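Side-chain contacts in 3-deoxy-manno-octulosonate cytidylyltransferase (Escherichia coli, PDB 1H7E), which catalyses the transfer of a cytidylyl group from CTP to the eight-carbon sugar KDO, probably activating it for incorporation into bacterial lipopolysaccharide: residues A[28-33]-A[60-65]; A[35-40]-A[44-49]; A[91-96]-A[105-110]; A[76-81]-A[184-189]. All blocks are in the same frame, centred on the assembly; numbering follows the deposited sequence.

Contact 1 (A[28-33]-A[60-65])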
# COMPACT_ATOMS: atom_id res chain seq x y z
N PRO A 28 -25.20 28.21 10.60
CA PRO A 28 -24.90 26.88 11.14
C PRO A 28 -23.74 26.32 10.31
O PRO A 28 -23.58 26.67 9.12
CB PRO A 28 -26.17 26.09 10.85
CG PRO A 28 -27.23 27.15 10.77
CD PRO A 28 -26.55 28.24 10.01
N MET A 29 -22.93 25.44 10.90
CA MET A 29 -21.80 24.88 10.17
C MET A 29 -22.21 24.23 8.85
O MET A 29 -21.57 24.45 7.81
CB MET A 29 -21.02 23.90 11.03
CG MET A 29 -19.85 23.26 10.28
SD MET A 29 -18.72 22.40 11.36
CE MET A 29 -19.80 21.07 11.96
N ILE A 30 -23.31 23.47 8.90
CA ILE A 30 -23.83 22.78 7.71
C ILE A 30 -24.14 23.78 6.56
O ILE A 30 -23.94 23.45 5.37
CB ILE A 30 -25.05 21.88 8.08
CG1 ILE A 30 -25.36 20.88 6.96
CG2 ILE A 30 -26.27 22.71 8.37
CD1 ILE A 30 -24.23 19.90 6.69
N GLN A 31 -24.51 25.01 6.90
CA GLN A 31 -24.79 26.01 5.86
C GLN A 31 -23.52 26.46 5.12
O GLN A 31 -23.54 26.64 3.89
CB GLN A 31 -25.55 27.21 6.43
CG GLN A 31 -25.91 28.25 5.34
CD GLN A 31 -26.82 29.35 5.86
OE1 GLN A 31 -27.46 29.20 6.90
NE2 GLN A 31 -26.87 30.46 5.15
N HIS A 32 -22.42 26.62 5.86
CA HIS A 32 -21.14 27.03 5.26
C HIS A 32 -20.67 26.00 4.25
O HIS A 32 -20.18 26.35 3.17
CB HIS A 32 -20.07 27.20 6.34
CG HIS A 32 -20.25 28.42 7.19
ND1 HIS A 32 -19.93 29.69 6.74
CD2 HIS A 32 -20.72 28.57 8.45
CE1 HIS A 32 -20.20 30.56 7.69
NE2 HIS A 32 -20.68 29.91 8.74
N VAL A 33 -20.82 24.72 4.61
CA VAL A 33 -20.41 23.64 3.71
C VAL A 33 -21.29 23.64 2.47
O VAL A 33 -20.81 23.51 1.34
CB VAL A 33 -20.47 22.26 4.41
CG1 VAL A 33 -20.08 21.15 3.41
CG2 VAL A 33 -19.54 22.24 5.61
N GLN A 60 -33.60 22.78 5.30
CA GLN A 60 -34.71 23.34 4.54
C GLN A 60 -34.91 24.84 4.85
O GLN A 60 -35.18 25.64 3.95
CB GLN A 60 -35.99 22.54 4.80
CG GLN A 60 -36.00 21.22 4.04
CD GLN A 60 -37.10 20.28 4.48
OE1 GLN A 60 -37.91 20.60 5.35
NE2 GLN A 60 -37.12 19.09 3.89
N ALA A 61 -34.69 25.20 6.11
CA ALA A 61 -34.82 26.58 6.56
C ALA A 61 -33.94 27.54 5.75
O ALA A 61 -34.30 28.71 5.58
CB ALA A 61 -34.51 26.69 8.04
N PHE A 62 -32.77 27.09 5.29
CA PHE A 62 -31.96 27.98 4.46
C PHE A 62 -32.15 27.69 2.97
O PHE A 62 -31.48 28.28 2.12
CB PHE A 62 -30.47 28.06 4.87
CG PHE A 62 -29.71 26.77 4.77
CD1 PHE A 62 -29.34 26.26 3.53
CD2 PHE A 62 -29.31 26.10 5.93
CE1 PHE A 62 -28.57 25.10 3.44
CE2 PHE A 62 -28.53 24.94 5.85
CZ PHE A 62 -28.16 24.44 4.60
N GLY A 63 -33.11 26.81 2.67
CA GLY A 63 -33.42 26.47 1.29
C GLY A 63 -32.62 25.37 0.62
O GLY A 63 -32.68 25.21 -0.61
N GLY A 64 -31.86 24.61 1.39
CA GLY A 64 -31.08 23.54 0.80
C GLY A 64 -31.88 22.25 0.69
O GLY A 64 -32.93 22.10 1.32
N LYS A 65 -31.38 21.31 -0.12
CA LYS A 65 -32.04 20.01 -0.29
C LYS A 65 -31.52 19.00 0.72
O LYS A 65 -30.31 18.82 0.88
CB LYS A 65 -31.82 19.48 -1.70
CG LYS A 65 -32.23 20.43 -2.80
CD LYS A 65 -31.92 19.82 -4.16
CE LYS A 65 -32.36 20.73 -5.28
NZ LYS A 65 -32.28 20.02 -6.59
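Gln31 lies across one face of the Phe62 ring, using its aliphatic stem and not its amide nitrogen as the contact surface. Its CG sits almost squarely above the ring, 4.1 Å from the centroid of Phe62 and only 11° off the normal, which is the geometry of a CH-pi contact. Nearer the backbone, Gln31 CB rests 3.8 Å from Phe62 CE2; farther out, OE1 comes to 3.7 Å from Phe62 CD2. The two side chains run past each other in opposite directions. With CG anti to the backbone N (chi1 -178°) and the chain extended beyond, the stem of Gln31 stays laid over the ring, its amide plane tilted 31° from the aromatic one. Ile30 adds a second surface at the ring edge, with its CG2 4.1 Å from Phe62 CE2. An alanine in place of Phe62 would be likely to open a gap between the two segments, taking from the Gln31 stem the face it lies on and from Ile30 CG2 an apolar neighbour.

One shell out, the Gln31 amide is tied down by its NE2, which bonds to Glu35 a turn later in the helix. Tyr34 makes an edge-to-face contact with Phe62, while its hydroxyl bonds to Lys65 N. On the opposing segment Gly63 takes a positive phi, and its N reaches Gln60 O at 2.7 Å. Here a Schellman motif with glycine at C-prime ends helix 53-61, and the phenylalanine just before that glycine docks on helix 29-38 of the alpha/beta fold.

Contact 2 (A[35-40]-A[44-49])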
# COMPACT_ATOMS: atom_id res chain seq x y z
N GLU A 35 -23.02 26.17 1.24
CA GLU A 35 -22.71 27.35 0.43
C GLU A 35 -21.43 27.18 -0.39
O GLU A 35 -21.39 27.59 -1.55
CB GLU A 35 -22.64 28.60 1.30
CG GLU A 35 -23.96 28.95 1.96
CD GLU A 35 -23.94 30.29 2.68
OE1 GLU A 35 -22.95 31.03 2.53
OE2 GLU A 35 -24.91 30.60 3.39
N ARG A 36 -20.40 26.57 0.18
CA ARG A 36 -19.17 26.34 -0.59
C ARG A 36 -19.38 25.29 -1.68
O ARG A 36 -18.88 25.43 -2.78
CB ARG A 36 -18.00 25.96 0.31
CG ARG A 36 -17.35 27.18 0.90
CD ARG A 36 -16.92 26.95 2.30
NE ARG A 36 -16.51 28.19 2.93
CZ ARG A 36 -15.27 28.68 2.93
NH1 ARG A 36 -14.28 28.04 2.32
NH2 ARG A 36 -15.02 29.82 3.56
N ALA A 37 -20.19 24.27 -1.38
CA ALA A 37 -20.50 23.21 -2.35
C ALA A 37 -21.20 23.79 -3.58
O ALA A 37 -20.95 23.35 -4.71
CB ALA A 37 -21.37 22.14 -1.69
N LEU A 38 -22.03 24.82 -3.37
CA LEU A 38 -22.74 25.46 -4.48
C LEU A 38 -21.82 26.17 -5.44
O LEU A 38 -22.19 26.37 -6.60
CB LEU A 38 -23.79 26.45 -3.96
CG LEU A 38 -25.05 25.81 -3.42
CD1 LEU A 38 -25.91 26.86 -2.74
CD2 LEU A 38 -25.77 25.14 -4.55
N GLN A 39 -20.63 26.55 -4.97
CA GLN A 39 -19.64 27.25 -5.78
C GLN A 39 -18.81 26.33 -6.66
O GLN A 39 -17.98 26.81 -7.43
CB GLN A 39 -18.72 28.07 -4.88
CG GLN A 39 -19.44 29.09 -4.00
CD GLN A 39 -18.50 29.80 -3.02
OE1 GLN A 39 -17.32 29.98 -3.31
NE2 GLN A 39 -19.02 30.19 -1.86
N VAL A 40 -19.03 25.02 -6.57
CA VAL A 40 -18.26 24.07 -7.37
C VAL A 40 -18.86 23.95 -8.76
O VAL A 40 -20.00 23.54 -8.92
CB VAL A 40 -18.21 22.65 -6.72
CG1 VAL A 40 -17.37 21.71 -7.56
CG2 VAL A 40 -17.66 22.74 -5.31
N ALA A 44 -24.39 19.46 -10.67
CA ALA A 44 -25.81 19.68 -10.94
C ALA A 44 -26.67 19.96 -9.71
O ALA A 44 -27.53 20.83 -9.74
CB ALA A 44 -26.37 18.50 -11.70
N GLU A 45 -26.46 19.20 -8.64
CA GLU A 45 -27.24 19.39 -7.42
C GLU A 45 -26.39 19.14 -6.20
O GLU A 45 -25.41 18.40 -6.25
CB GLU A 45 -28.41 18.39 -7.36
CG GLU A 45 -29.38 18.37 -8.54
CD GLU A 45 -30.20 17.09 -8.61
OE1 GLU A 45 -30.52 16.52 -7.54
OE2 GLU A 45 -30.51 16.63 -9.73
N VAL A 46 -26.82 19.70 -5.08
CA VAL A 46 -26.13 19.52 -3.82
C VAL A 46 -27.18 19.07 -2.81
O VAL A 46 -28.22 19.71 -2.65
CB VAL A 46 -25.44 20.82 -3.34
CG1 VAL A 46 -24.77 20.59 -1.99
CG2 VAL A 46 -24.40 21.27 -4.36
N TRP A 47 -26.89 17.96 -2.14
CA TRP A 47 -27.79 17.37 -1.14
C TRP A 47 -27.15 17.13 0.21
O TRP A 47 -25.99 16.75 0.29
CB TRP A 47 -28.24 15.99 -1.63
CG TRP A 47 -29.13 16.02 -2.80
CD1 TRP A 47 -28.76 16.10 -4.12
CD2 TRP A 47 -30.55 15.92 -2.78
NE1 TRP A 47 -29.88 16.04 -4.92
CE2 TRP A 47 -30.99 15.93 -4.13
CE3 TRP A 47 -31.50 15.82 -1.75
CZ2 TRP A 47 -32.34 15.84 -4.47
CZ3 TRP A 47 -32.84 15.72 -2.09
CH2 TRP A 47 -33.25 15.74 -3.44
N VAL A 48 -27.95 17.24 1.27
CA VAL A 48 -27.50 16.96 2.63
C VAL A 48 -28.22 15.66 3.00
O VAL A 48 -29.45 15.57 2.89
CB VAL A 48 -27.89 18.07 3.63
CG1 VAL A 48 -27.54 17.64 5.05
CG2 VAL A 48 -27.19 19.37 3.30
N ALA A 49 -27.45 14.64 3.37
CA ALA A 49 -27.99 13.34 3.73
C ALA A 49 -27.96 13.26 5.25
O ALA A 49 -26.89 13.37 5.86
CB ALA A 49 -27.15 12.22 3.11
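Behind Val46, which meets Ala37 and Leu38 across the contact, the indole NE1 of Trp47 bonds to Glu45 OE1 at 2.7 Å. The fold element is a beta-alpha-beta crossover: strand 3-8, helix 29-38 and strand 45-50, the two strands lying side by side and parallel in the mixed sheet. In the Trp47-Glu45 bond the carboxylate oxygen lies close to the indole plane and is approached on its anti side, with an N-H...O angle of 155°. Glu45 OE2 is left to form a salt bridge with Lys2, so the two oxygens of one carboxylate serve two partners. Glu45 and Trp47 belong to the face of the strand turned from helix 29-38, and the indole also packs on Lys65 and Ile67 of the neighbouring strand.

Residues 35-40 bring the end of the helix onto the start of the returning strand. Alternation along that strand turns Val46 toward the helix, where it is buried and does all the touching for its segment. Its isopropyl group is held with CG1 anti to the backbone N (chi1 178°), which presents one methyl chiefly to Ala37 and the other to Leu38. The small Ala37 side chain probably allows the close approach of helix and strand. Touching both Val46 and Ile5 of strand 3-8, Ala37 joins the helix to both strands of the crossover, and Val46 also packs on Ile7 of strand 3-8. Leu38 stands at the more exposed border and reaches inward by one branch, placing CD2 4.1 Å from Val46 CG2. The closer approach is that of Ala37 CB, 3.7 Å from Val46 CG1.

Contact 3 (A[91-96]-A[105-110])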
# COMPACT_ATOMS: atom_id res chain seq x y z
N ILE A 91 -21.65 10.54 -11.24
CA ILE A 91 -20.57 10.74 -10.26
C ILE A 91 -21.08 11.36 -8.97
O ILE A 91 -21.74 12.39 -9.00
CB ILE A 91 -19.48 11.69 -10.84
CG1 ILE A 91 -18.83 11.06 -12.07
CG2 ILE A 91 -18.45 12.04 -9.76
CD1 ILE A 91 -18.03 12.03 -12.90
N TYR A 92 -20.78 10.72 -7.84
CA TYR A 92 -21.21 11.22 -6.54
C TYR A 92 -19.99 11.65 -5.75
O TYR A 92 -19.03 10.88 -5.62
CB TYR A 92 -21.91 10.12 -5.74
CG TYR A 92 -23.18 9.61 -6.37
CD1 TYR A 92 -23.13 8.65 -7.38
CD2 TYR A 92 -24.43 10.09 -5.98
CE1 TYR A 92 -24.30 8.19 -7.99
CE2 TYR A 92 -25.61 9.65 -6.58
CZ TYR A 92 -25.54 8.70 -7.58
OH TYR A 92 -26.68 8.24 -8.19
N ILE A 93 -20.02 12.86 -5.23
CA ILE A 93 -18.92 13.40 -4.44
C ILE A 93 -19.41 13.45 -3.01
O ILE A 93 -20.49 13.99 -2.72
CB ILE A 93 -18.52 14.81 -4.92
CG1 ILE A 93 -17.94 14.73 -6.32
CG2 ILE A 93 -17.51 15.45 -3.95
CD1 ILE A 93 -17.87 16.06 -7.00
N ASN A 94 -18.65 12.85 -2.11
CA ASN A 94 -19.02 12.82 -0.71
C ASN A 94 -18.13 13.80 0.04
O ASN A 94 -16.92 13.60 0.10
CB ASN A 94 -18.81 11.40 -0.18
CG ASN A 94 -19.66 11.09 1.03
OD1 ASN A 94 -20.88 11.34 1.03
ND2 ASN A 94 -19.04 10.51 2.05
N LEU A 95 -18.71 14.89 0.52
CA LEU A 95 -18.02 15.92 1.28
C LEU A 95 -18.34 15.76 2.75
O LEU A 95 -19.47 15.45 3.09
CB LEU A 95 -18.52 17.31 0.92
CG LEU A 95 -18.07 18.03 -0.33
CD1 LEU A 95 -18.49 19.49 -0.18
CD2 LEU A 95 -16.57 17.94 -0.47
N GLN A 96 -17.40 16.08 3.63
CA GLN A 96 -17.68 15.98 5.06
C GLN A 96 -18.46 17.21 5.57
O GLN A 96 -18.13 18.34 5.25
CB GLN A 96 -16.37 15.78 5.83
CG GLN A 96 -15.69 14.44 5.51
CD GLN A 96 -16.70 13.29 5.44
OE1 GLN A 96 -17.33 12.94 6.44
NE2 GLN A 96 -16.89 12.73 4.24
N ARG A 105 -12.25 24.94 -5.29
CA ARG A 105 -11.29 24.57 -6.34
C ARG A 105 -10.75 23.15 -6.16
O ARG A 105 -10.45 22.47 -7.14
CB ARG A 105 -10.14 25.58 -6.38
CG ARG A 105 -10.02 26.39 -7.71
CD ARG A 105 -11.35 27.04 -8.20
NE ARG A 105 -11.89 28.08 -7.32
CZ ARG A 105 -13.18 28.40 -7.21
NH1 ARG A 105 -14.10 27.75 -7.92
NH2 ARG A 105 -13.57 29.34 -6.36
N ASP A 106 -10.63 22.69 -4.92
CA ASP A 106 -10.13 21.34 -4.66
C ASP A 106 -11.14 20.28 -5.10
O ASP A 106 -10.75 19.21 -5.57
CB ASP A 106 -9.82 21.14 -3.17
CG ASP A 106 -8.63 21.96 -2.70
OD1 ASP A 106 -7.88 22.49 -3.55
OD2 ASP A 106 -8.46 22.06 -1.47
N VAL A 107 -12.43 20.57 -4.91
CA VAL A 107 -13.46 19.62 -5.33
C VAL A 107 -13.48 19.58 -6.87
O VAL A 107 -13.67 18.52 -7.48
CB VAL A 107 -14.85 19.99 -4.76
CG1 VAL A 107 -15.88 18.95 -5.16
CG2 VAL A 107 -14.78 20.11 -3.25
N GLU A 108 -13.26 20.74 -7.50
CA GLU A 108 -13.21 20.81 -8.96
C GLU A 108 -12.06 19.96 -9.52
O GLU A 108 -12.21 19.33 -10.57
CB GLU A 108 -13.10 22.26 -9.43
CG GLU A 108 -14.41 23.01 -9.30
CD GLU A 108 -14.30 24.51 -9.57
OE1 GLU A 108 -13.28 24.98 -10.12
OE2 GLU A 108 -15.26 25.23 -9.20
N THR A 109 -10.93 19.96 -8.81
CA THR A 109 -9.75 19.17 -9.19
C THR A 109 -10.13 17.70 -9.18
O THR A 109 -9.83 16.96 -10.10
CB THR A 109 -8.57 19.40 -8.19
OG1 THR A 109 -8.02 20.71 -8.38
CG2 THR A 109 -7.46 18.37 -8.39
N LEU A 110 -10.86 17.31 -8.14
CA LEU A 110 -11.31 15.94 -7.97
C LEU A 110 -12.26 15.56 -9.11
O LEU A 110 -12.06 14.55 -9.78
CB LEU A 110 -11.99 15.83 -6.61
CG LEU A 110 -12.43 14.50 -6.05
CD1 LEU A 110 -11.21 13.63 -5.81
CD2 LEU A 110 -13.16 14.75 -4.75
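Val107 is the bump of this contact, a forked side chain pushed from the helix against Ile93 and Leu95, two residues apart on the opposing segment. It holds CG1 anti to the backbone N (chi1 -177°) and CG2 beside that N, which sends one prong to Ile93 and the other to Leu95. CG1 lodges against the branched Ile93, lying 4.0 Å from Ile93 CD1 and equally far from Ile93 CG2, so both branches of the isoleucine form its hollow. CG2 meets Leu95 CD2, also at 4.0 Å. Leu95 leaves the backbone to the side, and it is the end of its chain that swings in to close the far flank of the valine.

Helix 104-116 thereby packs on the mixed sheet of an alpha/beta fold, against Ile93 of strand 91-94 and Leu95 just after it. Leu110 adds a looser contact beside Val107, with CD2 4.5 Å from Ile93 CG2, and continues over Ile175 and Ala177 of strand 169-179. Ile93 CG2 thus faces both Val107 and Leu110, one turn apart on the helix. Val40 leans on Val107 as well, while Ile5 of strand 3-8 supports Ile93 and Leu95. Away from this apolar surface, Arg105 NH1 forms a salt bridge with Glu108 OE2 at 3.1 Å, its hydrogen bond weak.

Contact 4 (A[76-81]-A[184-189])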
# COMPACT_ATOMS: atom_id res chain seq x y z
N GLY A 76 -20.40 5.63 6.64
CA GLY A 76 -20.82 6.78 5.86
C GLY A 76 -20.96 6.49 4.38
O GLY A 76 -21.56 7.27 3.64
N THR A 77 -20.35 5.39 3.93
CA THR A 77 -20.43 4.99 2.52
C THR A 77 -21.75 4.27 2.31
O THR A 77 -22.33 4.38 1.23
CB THR A 77 -19.23 4.13 2.07
OG1 THR A 77 -18.04 4.89 2.26
CG2 THR A 77 -19.31 3.78 0.59
N ASP A 78 -22.22 3.55 3.33
CA ASP A 78 -23.51 2.87 3.24
C ASP A 78 -24.61 3.92 3.10
O ASP A 78 -25.59 3.70 2.39
CB ASP A 78 -23.81 2.03 4.48
CG ASP A 78 -22.99 0.75 4.54
OD1 ASP A 78 -22.78 0.08 3.50
OD2 ASP A 78 -22.59 0.39 5.66
N ARG A 79 -24.46 5.05 3.80
CA ARG A 79 -25.43 6.14 3.73
C ARG A 79 -25.50 6.71 2.31
O ARG A 79 -26.58 7.04 1.82
CB ARG A 79 -25.08 7.23 4.74
CG ARG A 79 -25.92 8.50 4.63
CD ARG A 79 -25.68 9.45 5.82
NE ARG A 79 -26.59 9.19 6.94
CZ ARG A 79 -26.37 8.31 7.92
NH1 ARG A 79 -25.25 7.60 7.96
NH2 ARG A 79 -27.32 8.07 8.81
N LEU A 80 -24.35 6.81 1.64
CA LEU A 80 -24.29 7.31 0.26
C LEU A 80 -24.95 6.31 -0.72
O LEU A 80 -25.49 6.72 -1.74
CB LEU A 80 -22.83 7.59 -0.15
CG LEU A 80 -22.51 8.23 -1.50
CD1 LEU A 80 -23.11 9.61 -1.59
CD2 LEU A 80 -21.01 8.33 -1.67
N VAL A 81 -24.88 5.01 -0.42
CA VAL A 81 -25.49 3.98 -1.27
C VAL A 81 -27.02 4.15 -1.26
O VAL A 81 -27.69 4.07 -2.31
CB VAL A 81 -25.07 2.54 -0.82
CG1 VAL A 81 -25.93 1.47 -1.49
CG2 VAL A 81 -23.60 2.29 -1.18
N GLN A 184 -23.25 0.90 -6.63
CA GLN A 184 -24.26 -0.15 -6.89
C GLN A 184 -23.78 -1.53 -6.45
O GLN A 184 -24.58 -2.39 -6.07
CB GLN A 184 -24.61 -0.22 -8.37
CG GLN A 184 -25.38 0.99 -8.85
CD GLN A 184 -25.71 0.93 -10.33
OE1 GLN A 184 -24.82 0.86 -11.17
NE2 GLN A 184 -26.99 1.00 -10.65
N ASN A 185 -22.47 -1.74 -6.54
CA ASN A 185 -21.86 -3.01 -6.16
C ASN A 185 -21.22 -3.00 -4.77
O ASN A 185 -20.72 -4.03 -4.32
CB ASN A 185 -20.80 -3.41 -7.19
CG ASN A 185 -21.37 -3.61 -8.58
OD1 ASN A 185 -22.42 -4.24 -8.74
ND2 ASN A 185 -20.69 -3.08 -9.59
N TYR A 186 -21.31 -1.88 -4.07
CA TYR A 186 -20.67 -1.74 -2.78
C TYR A 186 -21.09 -2.63 -1.65
O TYR A 186 -20.24 -3.14 -0.93
CB TYR A 186 -20.72 -0.29 -2.29
CG TYR A 186 -19.86 -0.04 -1.06
CD1 TYR A 186 -18.47 0.15 -1.17
CD2 TYR A 186 -20.43 -0.02 0.21
CE1 TYR A 186 -17.67 0.37 -0.03
CE2 TYR A 186 -19.64 0.19 1.36
CZ TYR A 186 -18.27 0.39 1.23
OH TYR A 186 -17.55 0.61 2.37
N SER A 187 -22.40 -2.80 -1.47
CA SER A 187 -22.91 -3.62 -0.36
C SER A 187 -22.56 -5.11 -0.41
O SER A 187 -22.76 -5.81 0.56
CB SER A 187 -24.44 -3.44 -0.22
OG SER A 187 -25.13 -4.09 -1.28
N GLN A 188 -22.08 -5.58 -1.56
CA GLN A 188 -21.68 -6.97 -1.72
C GLN A 188 -20.19 -7.21 -1.33
O GLN A 188 -19.76 -8.36 -1.26
CB GLN A 188 -21.89 -7.43 -3.18
CG GLN A 188 -23.35 -7.37 -3.68
CD GLN A 188 -24.36 -7.97 -2.69
OE1 GLN A 188 -24.13 -9.02 -2.09
NE2 GLN A 188 -25.49 -7.28 -2.52
N LEU A 189 -19.42 -6.15 -1.11
CA LEU A 189 -18.01 -6.29 -0.74
C LEU A 189 -17.87 -6.69 0.72
O LEU A 189 -18.53 -6.16 1.62
CB LEU A 189 -17.26 -4.98 -0.94
CG LEU A 189 -17.25 -4.38 -2.34
CD1 LEU A 189 -16.48 -3.08 -2.34
CD2 LEU A 189 -16.67 -5.38 -3.30
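Thr77 sets its methyl group over the centre of the Tyr186 ring, with CG2 3.6 Å from the centroid and 13° off the normal, a close CH-pi contact. The threonine holds that methyl anti to its own N, which turns OG1 elsewhere, into a weak hydrogen bond with Glu201. The same glutamate, through its other oxygen, takes the Tyr186 hydroxyl, so the ring is fixed at its far end too. At the ring edge Asp78 OD1 lies in plane, 3.8 Å from Tyr186 CE2, its carboxylate turned 66° from the ring; Ser75 holds the other oxygen.

Helix 76-86 makes the crossover between parallel strands 65-68 and 91-94, and here it is met by the end of helix 180-185 and the turn after it, which come straight after strand 169-179. A leucine in place of Tyr186 would probably leave the Thr77 methyl without its aromatic face and Glu201 OE2 without its hydroxyl partner.

Packing thins toward Val81, whose CG2 stands 4.0 Å from Tyr186 CB, at the root of the ring. The outer side is looser still: Gln184 and Asn185 point away from the helix, and along with Ser187 and Gln188 they are exposed.

How the contacts relate
Contacts 1, 2 and 3 line one side of the alpha/beta unit, whereas contact 4 sits on the opposite face of the mixed sheet. Contacts 1 and 2 share helix 29-38, have centres about 10 Å apart, and join through Lys65 O and Val48 N, 2.9 Å apart in neighbouring strands. Contact 2 lies within the span that contact 1 brackets, as contact 3 within that of contact 4; contact 1 closes before contacts 3 and 4 open. Contacts 2 and 3, about 10 Å between centres, meet where Val40 touches Val107. Contact 4, its centre about 25 Å from that of contact 1, touches contact 3 through Leu80 and Asn94. Helices thus pack both faces of the GT-A-clan cytidylyltransferase sheet.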